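Local structure of DegT/DnrJ/EryC1/StrS aminotransferase (Brucella abortus 2308, 4QGR) at the interface of chains A and B. The protein is an aminotransferase of the DegT/DnrJ/EryC1/StrS family that binds pyridoxal 5'-phosphate and probably pairs as a two-fold symmetric dimer. Numbering follows the deposited sequence. Chains: chain A/B, DegT/DnrJ/EryC1/StrS aminotransferase.

Contact 1: the interface of chains A and B. Residues chain A 204-206, 246, 248-249; chain B 204-206, 246, 248-249.
A:Asp246 and B:Asp246 point at each other tip to tip across the two-fold axis, each placed just before helix 247-278 of its own chain. In A:Asp246, CG stands anti to the carbonyl carbon and beside the backbone N (chi1 -66°), which sends the carboxylate out from the helix start toward chain B. Beyond CB, CG is 3.7 Å from the CA of B:Gly205. The branch then divides the work of its two oxygens. OD1 accepts a hydrogen bond from the backbone N of B:Asp206 at 3.0 Å, nearly straight (167° at H), the donor coming from above the carboxylate plane. OD2 turns to the axis, 3.7 Å from B:Asp246 OD2, with the two carboxylate planes 65° apart. Water 2 lies to one side of the two tips and bridges them, 2.6 Å from A:Asp246 OD2, and is also bonded to the side-chain amide NE2 of both A:Gln249 and B:Gln249. Four polar groups thus grip one water, which may ease any repulsion if both acids are ionised. Each glutamine is steadied from behind: A:Gln249 OE1 accepts a hydrogen bond from A:Tyr204 N at 2.8 Å, and B:Gln249 OE1 does so from B:Tyr204 N. Alongside, CG2 of A:Ile248 packs 3.8 Å from NE2 of B:Gln249, the two side chains running antiparallel, while its CD1 ends 4.1 Å from CD1 of B:Ile248.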
loop_
_atom_site.group_PDB
_atom_site.type_symbol
_atom_site.label_atom_id
_atom_site.label_comp_id
_atom_site.label_asym_id
_atom_site.label_seq_id
_atom_site.Cartn_x
_atom_site.Cartn_y
_atom_site.Cartn_z
ATOM N N TYR A 204 13.202 4.760 2.924
ATOM C CA TYR A 204 13.940 3.531 2.625
ATOM C C TYR A 204 12.967 2.357 2.448
ATOM O O TYR A 204 13.164 1.297 2.976
ATOM C CB TYR A 204 14.972 3.274 3.738
ATOM C CG TYR A 204 16.193 4.197 3.778
ATOM C CD1 TYR A 204 16.507 5.042 2.722
ATOM C CD2 TYR A 204 17.065 4.183 4.870
ATOM C CE1 TYR A 204 17.635 5.836 2.743
ATOM C CE2 TYR A 204 18.204 4.970 4.896
ATOM C CZ TYR A 204 18.472 5.809 3.849
ATOM O OH TYR A 204 19.633 6.560 3.851
ATOM N N GLY A 205 11.940 2.589 1.639
ATOM C CA GLY A 205 10.873 1.665 1.355
ATOM C C GLY A 205 9.833 2.471 0.571
ATOM O O GLY A 205 10.140 3.532 0.036
ATOM N N ASP A 206 8.625 1.959 0.466
ATOM C CA ASP A 206 7.508 2.755 -0.061
ATOM C C ASP A 206 6.908 3.647 1.041
ATOM O O ASP A 206 6.813 3.237 2.191
ATOM C CB ASP A 206 6.423 1.873 -0.684
ATOM C CG ASP A 206 6.761 1.427 -2.122
ATOM O OD1 ASP A 206 7.003 2.304 -3.015
ATOM O OD2 ASP A 206 6.867 0.206 -2.365
ATOM N N ASP A 246 4.860 3.543 7.524
ATOM C CA ASP A 246 5.404 2.758 8.640
ATOM C C ASP A 246 6.173 3.707 9.589
ATOM O O ASP A 246 6.846 4.643 9.133
ATOM C CB ASP A 246 6.417 1.709 8.185
ATOM C CG ASP A 246 5.854 0.610 7.331
ATOM O OD1 ASP A 246 4.606 0.303 7.341
ATOM O OD2 ASP A 246 6.731 -0.006 6.617
ATOM N N ILE A 248 8.859 3.094 11.108
ATOM C CA ILE A 248 10.279 3.020 10.756
ATOM C C ILE A 248 10.612 3.932 9.581
ATOM O O ILE A 248 11.684 4.554 9.562
ATOM C CB ILE A 248 10.685 1.545 10.529
ATOM C CG1 ILE A 248 12.183 1.375 10.656
ATOM C CG2 ILE A 248 10.155 0.992 9.213
ATOM C CD1 ILE A 248 12.633 -0.058 10.655
ATOM N N GLN A 249 9.701 4.080 8.621
ATOM C CA GLN A 249 9.968 4.986 7.510
ATOM C C GLN A 249 9.767 6.445 7.904
ATOM O O GLN A 249 10.507 7.346 7.428
ATOM C CB GLN A 249 9.079 4.619 6.297
ATOM C CG GLN A 249 9.360 3.263 5.718
ATOM C CD GLN A 249 10.804 3.028 5.366
ATOM O OE1 GLN A 249 11.544 3.963 5.013
ATOM N NE2 GLN A 249 11.199 1.759 5.372
ATOM N N TYR B 204 7.762 -5.568 10.899
ATOM C CA TYR B 204 7.838 -4.338 11.701
ATOM C C TYR B 204 7.325 -3.118 10.899
ATOM O O TYR B 204 7.986 -2.059 10.787
ATOM C CB TYR B 204 9.285 -4.152 12.135
ATOM C CG TYR B 204 9.800 -5.155 13.203
ATOM C CD1 TYR B 204 8.929 -6.015 13.913
ATOM C CD2 TYR B 204 11.150 -5.155 13.574
ATOM C CE1 TYR B 204 9.404 -6.868 14.888
ATOM C CE2 TYR B 204 11.637 -6.027 14.564
ATOM C CZ TYR B 204 10.755 -6.865 15.224
ATOM O OH TYR B 204 11.188 -7.717 16.221
ATOM N N GLY B 205 6.122 -3.297 10.369
ATOM C CA GLY B 205 5.432 -2.315 9.511
ATOM C C GLY B 205 4.287 -3.058 8.862
ATOM O O GLY B 205 3.894 -4.136 9.374
ATOM N N ASP B 206 3.767 -2.524 7.759
ATOM C CA ASP B 206 2.800 -3.243 6.977
ATOM C C ASP B 206 3.499 -4.148 5.910
ATOM O O ASP B 206 4.513 -3.768 5.333
ATOM C CB ASP B 206 1.813 -2.319 6.282
ATOM C CG ASP B 206 0.688 -1.807 7.219
ATOM O OD1 ASP B 206 -0.067 -2.659 7.762
ATOM O OD2 ASP B 206 0.569 -0.567 7.378
ATOM N N ASP B 246 8.544 -4.088 1.357
ATOM C CA ASP B 246 9.867 -3.383 1.436
ATOM C C ASP B 246 11.001 -4.364 1.709
ATOM O O ASP B 246 10.829 -5.290 2.495
ATOM C CB ASP B 246 9.916 -2.385 2.618
ATOM C CG ASP B 246 8.950 -1.203 2.474
ATOM O OD1 ASP B 246 8.405 -0.896 1.355
ATOM O OD2 ASP B 246 8.719 -0.569 3.529
ATOM N N ILE B 248 13.481 -3.942 3.595
ATOM C CA ILE B 248 13.735 -3.946 5.036
ATOM C C ILE B 248 12.811 -4.893 5.784
ATOM O O ILE B 248 13.217 -5.581 6.731
ATOM C CB ILE B 248 13.717 -2.537 5.631
ATOM C CG1 ILE B 248 14.385 -2.504 7.025
ATOM C CG2 ILE B 248 12.307 -1.978 5.664
ATOM C CD1 ILE B 248 14.877 -1.119 7.411
ATOM N N GLN B 249 11.563 -4.972 5.355
ATOM C CA GLN B 249 10.617 -5.850 6.009
ATOM C C GLN B 249 10.805 -7.318 5.634
ATOM O O GLN B 249 10.611 -8.217 6.449
ATOM C CB GLN B 249 9.203 -5.391 5.724
ATOM C CG GLN B 249 8.893 -3.966 6.220
ATOM C CD GLN B 249 9.091 -3.812 7.722
ATOM O OE1 GLN B 249 9.019 -4.796 8.499
ATOM N NE2 GLN B 249 9.316 -2.601 8.142
HETATM O O HOH W 1 6.480 0.862 3.251
HETATM O O HOH W 2 9.238 -0.391 6.129
HETATM O O HOH W 3 7.459 0.543 11.410
#

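Contact 2: the interface of chains A and B. Residues chain A 97, 100-101, 332-333; chain B 239.
Helix 94-101 of chain A and the loop of A:Ala332 and A:Tyr333 meet a loop of chain B from which B:Ile239 projects. The isoleucine is an apolar knob set between the two elements, with 80 Å² of its surface hidden by chain A, and no hydrogen bond or salt bridge crosses this patch. Its two branches serve different partners. CG1 lies anti to the carbonyl carbon and beside the backbone N (chi1 -58°), and chi2 turns its terminal methyl CD1 toward the methyl CB of A:Ala100, 3.5 Å away. The same CD1 also approaches the ring of A:Tyr333, where CE1 is 3.9 Å off, the two side chains running at a slant to one another. A:Ala332 CB covers the centre of that ring, 3.7 Å above the plane, on the side from which B:Ile239 CD1 comes. The other branch, CG2, is anti to the backbone N and turns to the remaining helix residues. It touches CD1 of A:Leu101 at 3.8 Å and the aliphatic CG of A:Glu97 at 4.0 Å. A:Glu97 runs past the isoleucine in the opposite direction, its chain extended beyond CG (chi2 -174°), and offers methylene rather than charge to the methyl group. The small A:Ala100 may let CD1 of B:Ile239 settle against its CB. Through apolar packing the patch probably holds a loop of one subunit against a helix of the other, and so supports the dimer.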
loop_
_atom_site.group_PDB
_atom_site.type_symbol
_atom_site.label_atom_id
_atom_site.label_comp_id
_atom_site.label_asym_id
_atom_site.label_seq_id
_atom_site.Cartn_x
_atom_site.Cartn_y
_atom_site.Cartn_z
ATOM N N GLU A 97 -3.705 5.938 -13.668
ATOM C CA GLU A 97 -4.135 4.641 -13.245
ATOM C C GLU A 97 -5.153 4.687 -12.118
ATOM O O GLU A 97 -6.125 3.918 -12.146
ATOM C CB GLU A 97 -2.924 3.837 -12.812
ATOM C CG GLU A 97 -3.241 2.448 -12.277
ATOM C CD GLU A 97 -1.959 1.800 -11.749
ATOM O OE1 GLU A 97 -1.388 2.334 -10.782
ATOM O OE2 GLU A 97 -1.491 0.805 -12.387
ATOM N N ALA A 100 -8.802 5.217 -13.382
ATOM C CA ALA A 100 -9.374 3.939 -13.801
ATOM C C ALA A 100 -9.700 2.982 -12.675
ATOM O O ALA A 100 -10.754 2.308 -12.675
ATOM C CB ALA A 100 -8.445 3.283 -14.814
ATOM N N LEU A 101 -8.796 2.881 -11.721
ATOM C CA LEU A 101 -8.986 2.016 -10.571
ATOM C C LEU A 101 -10.282 2.313 -9.848
ATOM O O LEU A 101 -11.034 1.374 -9.547
ATOM C CB LEU A 101 -7.804 2.122 -9.625
ATOM C CG LEU A 101 -7.809 1.067 -8.530
ATOM C CD1 LEU A 101 -7.361 -0.259 -9.108
ATOM C CD2 LEU A 101 -6.859 1.465 -7.409
ATOM N N ALA A 332 -2.675 -0.231 -21.510
ATOM C CA ALA A 332 -3.745 -0.137 -20.515
ATOM C C ALA A 332 -4.607 1.103 -20.669
ATOM O O ALA A 332 -5.721 1.100 -20.182
ATOM C CB ALA A 332 -3.174 -0.139 -19.124
ATOM N N TYR A 333 -4.093 2.169 -21.274
ATOM C CA TYR A 333 -4.820 3.473 -21.275
ATOM C C TYR A 333 -5.149 4.042 -22.642
ATOM O O TYR A 333 -5.731 5.120 -22.726
ATOM C CB TYR A 333 -4.009 4.563 -20.467
ATOM C CG TYR A 333 -3.240 3.987 -19.293
ATOM C CD1 TYR A 333 -3.845 3.649 -18.081
ATOM C CD2 TYR A 333 -1.889 3.784 -19.393
ATOM C CE1 TYR A 333 -3.088 3.070 -17.026
ATOM C CE2 TYR A 333 -1.148 3.212 -18.369
ATOM C CZ TYR A 333 -1.728 2.845 -17.198
ATOM O OH TYR A 333 -0.876 2.245 -16.256
ATOM N N ILE B 239 -4.718 -2.375 -15.549
ATOM C CA ILE B 239 -4.742 -1.484 -14.387
ATOM C C ILE B 239 -4.144 -2.253 -13.210
ATOM O O ILE B 239 -4.444 -3.422 -12.981
ATOM C CB ILE B 239 -6.172 -1.006 -14.059
ATOM C CG1 ILE B 239 -6.811 -0.275 -15.224
ATOM C CG2 ILE B 239 -6.212 -0.153 -12.764
ATOM C CD1 ILE B 239 -6.030 0.897 -15.791
#

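Contact 1 and contact 2 belong to the same two-fold interface, their C-alpha centres about 26 Å apart, and share no residue. They differ in character: contact 1 straddles the axis and is largely polar and bridged by waters, whereas contact 2 lies off it, is apolar, and recurs with the chains exchanged. The loop residue B:Ile239 of contact 2 precedes B:Asp246 of contact 1 by seven positions, so one short stretch of chain B feeds both. Their centres lie about 15 Å and 18 Å from A:Lys199, the predicted catalytic lysine, so the pairing of subunits may help to support the surroundings of the active site.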